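Local coordinates for L-lysine 6-monooxygenase involved in desferrioxamine biosynthesis (PDB 5O8R) that catalyses the FAD- and NADPH-dependent N-hydroxylation of cadaverine, a step in the biosynthesis of the siderophore desferrioxamine, at the interface of chains A and B and the interface of chains A and C. Residues are numbered along the deposited sequence; one frame, centred on the assembly and turned at random. Chains: chain A/B/C, L-lysine 6-monooxygenase involved in desferrioxamine biosynthesis.

Contact 1: the interface of chains A and B. Residues chain A 283, 286-287, 290, 295; chain B 238-239, 242, 424.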
ATOM      1  N   TYR A 283       7.915   3.978  14.598  1.00 33.19           N
ATOM      2  CA  TYR A 283       9.062   3.065  14.429  1.00 32.83           C
ATOM      3  C   TYR A 283      10.000   3.534  13.326  1.00 31.46           C
ATOM      4  O   TYR A 283      11.200   3.704  13.586  1.00 30.12           O
ATOM      5  CB  TYR A 283       8.678   1.562  14.216  1.00 34.05           C
ATOM      6  CG  TYR A 283       9.860   0.626  14.357  1.00 33.21           C
ATOM      7  CD1 TYR A 283      10.716   0.421  13.303  1.00 33.10           C
ATOM      8  CD2 TYR A 283      10.158   0.003  15.580  1.00 36.47           C
ATOM      9  CE1 TYR A 283      11.838  -0.367  13.452  1.00 35.73           C
ATOM     10  CE2 TYR A 283      11.299  -0.782  15.745  1.00 34.29           C
ATOM     11  CZ  TYR A 283      12.133  -0.950  14.679  1.00 33.79           C
ATOM     12  OH  TYR A 283      13.233  -1.729  14.783  1.00 33.22           O
ATOM     13  N   LEU A 286      12.051   6.439  14.621  1.00 33.35           N
ATOM     14  CA  LEU A 286      13.087   6.096  15.569  1.00 33.25           C
ATOM     15  C   LEU A 286      14.301   5.520  14.809  1.00 37.40           C
ATOM     16  O   LEU A 286      15.490   5.872  15.060  1.00 38.40           O
ATOM     17  CB  LEU A 286      12.591   5.069  16.538  1.00 33.58           C
ATOM     18  CG  LEU A 286      11.503   5.572  17.433  1.00 37.16           C
ATOM     19  CD1 LEU A 286      10.792   4.440  18.142  1.00 40.38           C
ATOM     20  CD2 LEU A 286      12.120   6.477  18.463  1.00 40.74           C
ATOM     21  N   TYR A 287      14.004   4.636  13.869  1.00 34.26           N
ATOM     22  CA  TYR A 287      15.038   4.090  13.045  1.00 34.63           C
ATOM     23  C   TYR A 287      15.839   5.212  12.343  1.00 34.33           C
ATOM     24  O   TYR A 287      17.047   5.268  12.416  1.00 41.28           O
ATOM     25  CB  TYR A 287      14.426   3.111  12.040  1.00 33.49           C
ATOM     26  CG  TYR A 287      15.417   2.301  11.274  1.00 30.72           C
ATOM     27  CD1 TYR A 287      15.950   2.800  10.127  1.00 29.72           C
ATOM     28  CD2 TYR A 287      15.813   1.029  11.710  1.00 31.45           C
ATOM     29  CE1 TYR A 287      16.878   2.101   9.405  1.00 31.71           C
ATOM     30  CE2 TYR A 287      16.761   0.315  11.010  1.00 32.27           C
ATOM     31  CZ  TYR A 287      17.275   0.867   9.824  1.00 31.20           C
ATOM     32  OH  TYR A 287      18.198   0.277   9.021  1.00 26.43           O
ATOM     33  N   GLN A 290      17.947   7.339  14.740  1.00 39.27           N
ATOM     34  CA  GLN A 290      19.006   6.542  15.346  1.00 38.61           C
ATOM     35  C   GLN A 290      20.221   6.388  14.420  1.00 34.57           C
ATOM     36  O   GLN A 290      21.368   6.210  14.841  1.00 34.95           O
ATOM     37  CB  GLN A 290      18.414   5.182  15.769  1.00 38.97           C
ATOM     38  CG  GLN A 290      19.230   4.375  16.746  1.00 38.55           C
ATOM     39  CD  GLN A 290      20.341   3.542  16.123  1.00 43.80           C
ATOM     40  OE1 GLN A 290      20.419   3.279  14.895  1.00 54.29           O
ATOM     41  NE2 GLN A 290      21.233   3.117  16.991  1.00 49.75           N
ATOM     42  N   LEU A 295      19.468   7.299  20.666  1.00 66.27           N
ATOM     43  CA  LEU A 295      18.434   8.259  20.828  1.00 55.84           C
ATOM     44  C   LEU A 295      18.229   8.203  22.278  1.00 51.40           C
ATOM     45  O   LEU A 295      18.168   7.087  22.860  1.00 42.44           O
ATOM     46  CB  LEU A 295      17.141   7.802  20.140  1.00 56.31           C
ATOM     47  CG  LEU A 295      17.192   7.680  18.643  1.00 53.77           C
ATOM     48  CD1 LEU A 295      15.870   7.181  18.120  1.00 52.31           C
ATOM     49  CD2 LEU A 295      17.561   9.016  18.049  1.00 53.92           C
TER
ATOM     50  N   LYS B 238       4.881  -2.367  13.813  1.00 37.48           N
ATOM     51  CA  LYS B 238       6.294  -2.473  14.117  1.00 36.56           C
ATOM     52  C   LYS B 238       6.635  -2.344  15.579  1.00 35.78           C
ATOM     53  O   LYS B 238       7.530  -3.003  16.042  1.00 37.74           O
ATOM     54  CB  LYS B 238       7.077  -1.476  13.309  1.00 38.14           C
ATOM     55  CG  LYS B 238       6.848  -1.693  11.833  1.00 41.56           C
ATOM     56  CD  LYS B 238       7.788  -0.903  10.946  1.00 41.58           C
ATOM     57  CE  LYS B 238       7.518  -1.318   9.527  1.00 42.25           C
ATOM     58  NZ  LYS B 238       7.784  -0.199   8.617  1.00 45.18           N
ATOM     59  N   LEU B 239       5.921  -1.527  16.339  1.00 38.47           N
ATOM     60  CA  LEU B 239       6.194  -1.480  17.792  1.00 37.20           C
ATOM     61  C   LEU B 239       5.866  -2.801  18.472  1.00 37.69           C
ATOM     62  O   LEU B 239       6.657  -3.250  19.270  1.00 38.11           O
ATOM     63  CB  LEU B 239       5.558  -0.309  18.502  1.00 34.82           C
ATOM     64  CG  LEU B 239       6.227   1.062  18.298  1.00 35.47           C
ATOM     65  CD1 LEU B 239       5.399   2.059  19.127  1.00 37.18           C
ATOM     66  CD2 LEU B 239       7.716   1.161  18.668  1.00 31.74           C
ATOM     67  N   GLU B 242       8.586  -5.655  18.028  1.00 48.30           N
ATOM     68  CA  GLU B 242       9.729  -5.633  18.985  1.00 45.81           C
ATOM     69  C   GLU B 242       9.569  -6.602  20.127  1.00 41.85           C
ATOM     70  O   GLU B 242      10.517  -6.895  20.829  1.00 39.79           O
ATOM     71  CB  GLU B 242       9.952  -4.233  19.591  1.00 45.19           C
ATOM     72  CG  GLU B 242      10.474  -3.193  18.610  1.00 46.39           C
ATOM     73  CD  GLU B 242      11.025  -1.979  19.315  1.00 48.13           C
ATOM     74  OE1 GLU B 242      10.446  -1.575  20.349  1.00 49.16           O
ATOM     75  OE2 GLU B 242      12.050  -1.437  18.845  1.00 47.83           O
ATOM     76  N   PHE B 424      13.713  -0.664  20.802  1.00 45.29           N
ATOM     77  CA  PHE B 424      13.746   0.684  21.323  1.00 40.27           C
ATOM     78  C   PHE B 424      13.053   0.752  22.647  1.00 39.08           C
ATOM     79  O   PHE B 424      13.437   1.571  23.449  1.00 41.11           O
ATOM     80  CB  PHE B 424      13.069   1.630  20.370  1.00 36.56           C
ATOM     81  CG  PHE B 424      13.874   1.949  19.190  1.00 33.16           C
ATOM     82  CD1 PHE B 424      14.951   2.758  19.311  1.00 34.52           C
ATOM     83  CD2 PHE B 424      13.554   1.456  17.966  1.00 35.74           C
ATOM     84  CE1 PHE B 424      15.705   3.108  18.211  1.00 36.24           C
ATOM     85  CE2 PHE B 424      14.296   1.780  16.843  1.00 36.32           C
ATOM     86  CZ  PHE B 424      15.366   2.611  16.959  1.00 35.91           C
TER
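This patch of the two-fold interface between chains A and B of the deposited assembly is a mainly apolar surface, formed by helix 276-290 and the following loop of chain A, against which B:Phe424 from the C-terminal segment of chain B packs; it may hold the two copies together. B:Phe424 supplies most of chain B's share of the patch, 100 Å² of its surface being hidden by chain A.

CH-pi packing and apolar contacts hold the ring. A:Leu286 CB lies over one face of the B:Phe424 ring, displaced toward the rim, 3.7 Å from CE2. The two side chains slide past each other in opposite directions, and the CD1 branch of A:Leu286 follows the same ring near CG. A:Tyr283 crosses B:Phe424 at about a right angle and meets its rim in the plane, A:Tyr283 CE2 standing 3.9 Å from B:Phe424 CD2. Further round, A:Gln290 bends at its second torsion and lays CG 4.0 Å from CE1 of B:Phe424. A:Leu295 closes in obliquely on the same corner, its CD1 4.1 Å from B:Phe424 CE1.

The root of A:Tyr283 packs on a second element, helix 238-241 of chain B. Its CG is anti to the backbone N (chi1 -167°), and CB sits 3.6 Å from B:Lys238 CB, the lysine chain crossing at about a right angle. B:Leu239 adds its CD2 branch beside A:Tyr283 CD2.

Polar atoms make no bond between the chains here. The carboxylate of B:Glu242 instead reaches tip to tip toward A:Tyr283, its plane 89° from the phenol ring and its carbon at the ring's edge, with OE2 3.3 Å from CE2. That same oxygen braces the C-terminal segment within chain B and so would steady the root of the phenylalanine: the backbone N of B:Phe424 donates to B:Glu242 OE2 over 2.7 Å, nearly straight at 173° and arriving from above the carboxylate plane.

Contact 2: the interface of chains A and C. Residues chain A 417-419, 421-422; chain C 82, 85-86, 89.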
ATOM      1  N   PRO A 417     -34.140   5.237   6.459  1.00 54.96           N
ATOM      2  CA  PRO A 417     -33.989   3.803   6.678  1.00 54.68           C
ATOM      3  C   PRO A 417     -32.657   3.478   7.305  1.00 52.78           C
ATOM      4  O   PRO A 417     -31.794   4.339   7.425  1.00 57.16           O
ATOM      5  CB  PRO A 417     -34.052   3.242   5.278  1.00 60.28           C
ATOM      6  CG  PRO A 417     -34.946   4.183   4.560  1.00 63.94           C
ATOM      7  CD  PRO A 417     -34.594   5.529   5.090  1.00 60.52           C
ATOM      8  N   VAL A 418     -32.496   2.236   7.696  1.00 54.99           N
ATOM      9  CA  VAL A 418     -31.483   1.865   8.660  1.00 57.95           C
ATOM     10  C   VAL A 418     -30.947   0.483   8.308  1.00 62.35           C
ATOM     11  O   VAL A 418     -31.549  -0.514   8.649  1.00 63.59           O
ATOM     12  CB  VAL A 418     -32.106   1.842  10.058  1.00 58.12           C
ATOM     13  CG1 VAL A 418     -31.095   1.337  11.080  1.00 62.98           C
ATOM     14  CG2 VAL A 418     -32.652   3.219  10.434  1.00 62.07           C
ATOM     15  N   GLU A 419     -29.783   0.424   7.688  1.00 67.10           N
ATOM     16  CA  GLU A 419     -29.399  -0.778   6.960  1.00 75.50           C
ATOM     17  C   GLU A 419     -29.121  -1.994   7.911  1.00 80.62           C
ATOM     18  O   GLU A 419     -28.106  -2.000   8.616  1.00 94.29           O
ATOM     19  CB  GLU A 419     -28.208  -0.445   6.050  1.00 76.89           C
ATOM     20  CG  GLU A 419     -28.214   0.974   5.477  1.00 78.05           C
ATOM     21  CD  GLU A 419     -27.539   1.030   4.127  1.00 93.02           C
ATOM     22  OE1 GLU A 419     -28.197   1.481   3.168  1.00 98.47           O
ATOM     23  OE2 GLU A 419     -26.370   0.586   4.010  1.00 95.06           O
ATOM     24  N   GLN A 421     -29.218  -5.334   6.675  1.00 99.91           N
ATOM     25  CA  GLN A 421     -28.839  -6.401   5.713  1.00 96.84           C
ATOM     26  C   GLN A 421     -27.368  -6.269   5.260  1.00 96.00           C
ATOM     27  O   GLN A 421     -27.084  -6.327   4.045  1.00 84.16           O
ATOM     28  CB  GLN A 421     -29.715  -6.321   4.439  1.00100.17           C
ATOM     29  CG  GLN A 421     -31.218  -6.283   4.655  1.00109.68           C
ATOM     30  CD  GLN A 421     -31.802  -7.631   5.048  1.00111.30           C
ATOM     31  OE1 GLN A 421     -31.462  -8.204   6.097  1.00106.91           O
ATOM     32  NE2 GLN A 421     -32.704  -8.140   4.210  1.00104.94           N
ATOM     33  N   ILE A 422     -26.451  -6.094   6.225  1.00 90.53           N
ATOM     34  CA  ILE A 422     -25.036  -5.707   5.968  1.00 79.26           C
ATOM     35  C   ILE A 422     -24.024  -6.841   6.137  1.00 73.14           C
ATOM     36  O   ILE A 422     -23.255  -7.185   5.232  1.00 65.81           O
ATOM     37  CB  ILE A 422     -24.643  -4.577   6.947  1.00 79.56           C
ATOM     38  CG1 ILE A 422     -25.354  -3.280   6.573  1.00 80.62           C
ATOM     39  CG2 ILE A 422     -23.138  -4.347   6.973  1.00 86.99           C
ATOM     40  CD1 ILE A 422     -25.128  -2.794   5.134  1.00 79.42           C
TER
ATOM     41  N   LYS C  82     -27.048   3.218  -0.947  1.00 40.67           N
ATOM     42  CA  LYS C  82     -27.992   3.365   0.153  1.00 45.89           C
ATOM     43  C   LYS C  82     -29.325   2.748  -0.162  1.00 48.01           C
ATOM     44  O   LYS C  82     -29.973   2.130   0.725  1.00 46.51           O
ATOM     45  CB  LYS C  82     -28.227   4.846   0.499  1.00 48.72           C
ATOM     46  CG  LYS C  82     -29.118   5.134   1.739  1.00 46.35           C
ATOM     47  CD  LYS C  82     -28.689   4.377   2.983  1.00 45.54           C
ATOM     48  CE  LYS C  82     -29.159   4.986   4.284  1.00 46.99           C
ATOM     49  NZ  LYS C  82     -30.482   4.478   4.681  1.00 52.00           N
ATOM     50  N   GLY C  85     -29.580  -0.839   0.341  1.00 48.68           N
ATOM     51  CA  GLY C  85     -29.297  -1.227   1.713  1.00 51.71           C
ATOM     52  C   GLY C  85     -27.987  -1.927   2.013  1.00 47.06           C
ATOM     53  O   GLY C  85     -27.920  -2.719   2.985  1.00 49.73           O
ATOM     54  N   LYS C  86     -26.973  -1.574   1.221  1.00 42.46           N
ATOM     55  CA  LYS C  86     -25.631  -2.089   1.340  1.00 44.03           C
ATOM     56  C   LYS C  86     -24.488  -1.021   1.463  1.00 45.25           C
ATOM     57  O   LYS C  86     -23.283  -1.370   1.298  1.00 41.49           O
ATOM     58  CB  LYS C  86     -25.378  -2.919   0.109  1.00 43.90           C
ATOM     59  CG  LYS C  86     -25.176  -2.072  -1.127  1.00 45.31           C
ATOM     60  CD  LYS C  86     -24.572  -2.847  -2.280  1.00 49.68           C
ATOM     61  CE  LYS C  86     -23.200  -3.456  -2.013  1.00 51.68           C
ATOM     62  NZ  LYS C  86     -22.790  -4.322  -3.161  1.00 54.55           N
ATOM     63  N   SER C  89     -21.805  -1.590   3.916  1.00 37.58           N
ATOM     64  CA  SER C  89     -20.826  -2.567   3.420  1.00 36.46           C
ATOM     65  C   SER C  89     -19.876  -1.957   2.428  1.00 37.31           C
ATOM     66  O   SER C  89     -18.709  -2.303   2.375  1.00 41.88           O
ATOM     67  CB  SER C  89     -21.497  -3.735   2.737  1.00 36.58           C
ATOM     68  OG  SER C  89     -20.517  -4.728   2.428  1.00 38.26           O
TER
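Residues A:Pro417 to A:Glu419 run as an extended, irregular strand-like loop past the turn of chain C that links helix 77-83 to helix 87-93, where C:Gly85 takes a left-handed helical conformation (phi 58°, psi 31°). The patch belongs to the two-fold interface between chains A and C of the deposited assembly and joins a C-terminal segment to the short turn between two helices by polar and apolar contacts, which may hold the two copies together.

C:Lys82, close to the C-terminal end of helix 77-83, starts with CG anti to its backbone N, then bends at its second and fourth torsions, so that the amine tip turns toward chain A. There NZ donates a weak hydrogen bond to the carbonyl O of A:Pro417, 3.0 Å away, while A:Pro417 CB lies beside the amine at 3.8 Å from NZ.

A:Glu419 crosses this lysine obliquely. Its CG is anti to the carbonyl carbon, and the chain extends beyond CG, carrying the carboxylate into the turn. CD of A:Glu419 lies 3.7 Å from CA of C:Gly85, and OE2 stands 3.6 Å from the backbone N of C:Lys86. The other oxygen, OE1, stands 3.1 Å from the carbonyl O of C:Lys82, a clash of two acceptors that marks a limit of the model. OE1 and C:Lys82 NZ are 4.1 Å apart, not in contact, although their opposite charges may attract weakly.

Apolar packing comes from A:Ile422, whose CG1 is anti to the carbonyl carbon and whose second torsion (-56°) points CD1 at the turn. That methyl touches C:Lys86 through its backbone CA, while the lysine's own side chain plays little part. The tip also approaches the start of helix 87-93, with CD1 3.7 Å from the backbone N of C:Ser89, and rests on the turn with CD1 3.5 Å from the carbonyl O of C:Gly85.

The centres of contacts 1 and 2 lie about 42 Å apart, with chain A common to both but no residue shared. They are related through the C-terminal segment: contact 2 uses residues 417 to 422 of one copy, and contact 1 uses Phe424 of another. Because both interfaces are two-fold, each copy can offer residues 417-422 to one neighbour and Phe424 to a different one. A short stretch of chain thus serves two kinds of interface, which could couple pairs of copies into the deposited four-chain assembly, although the structure alone does not show that this tetramer forms in solution.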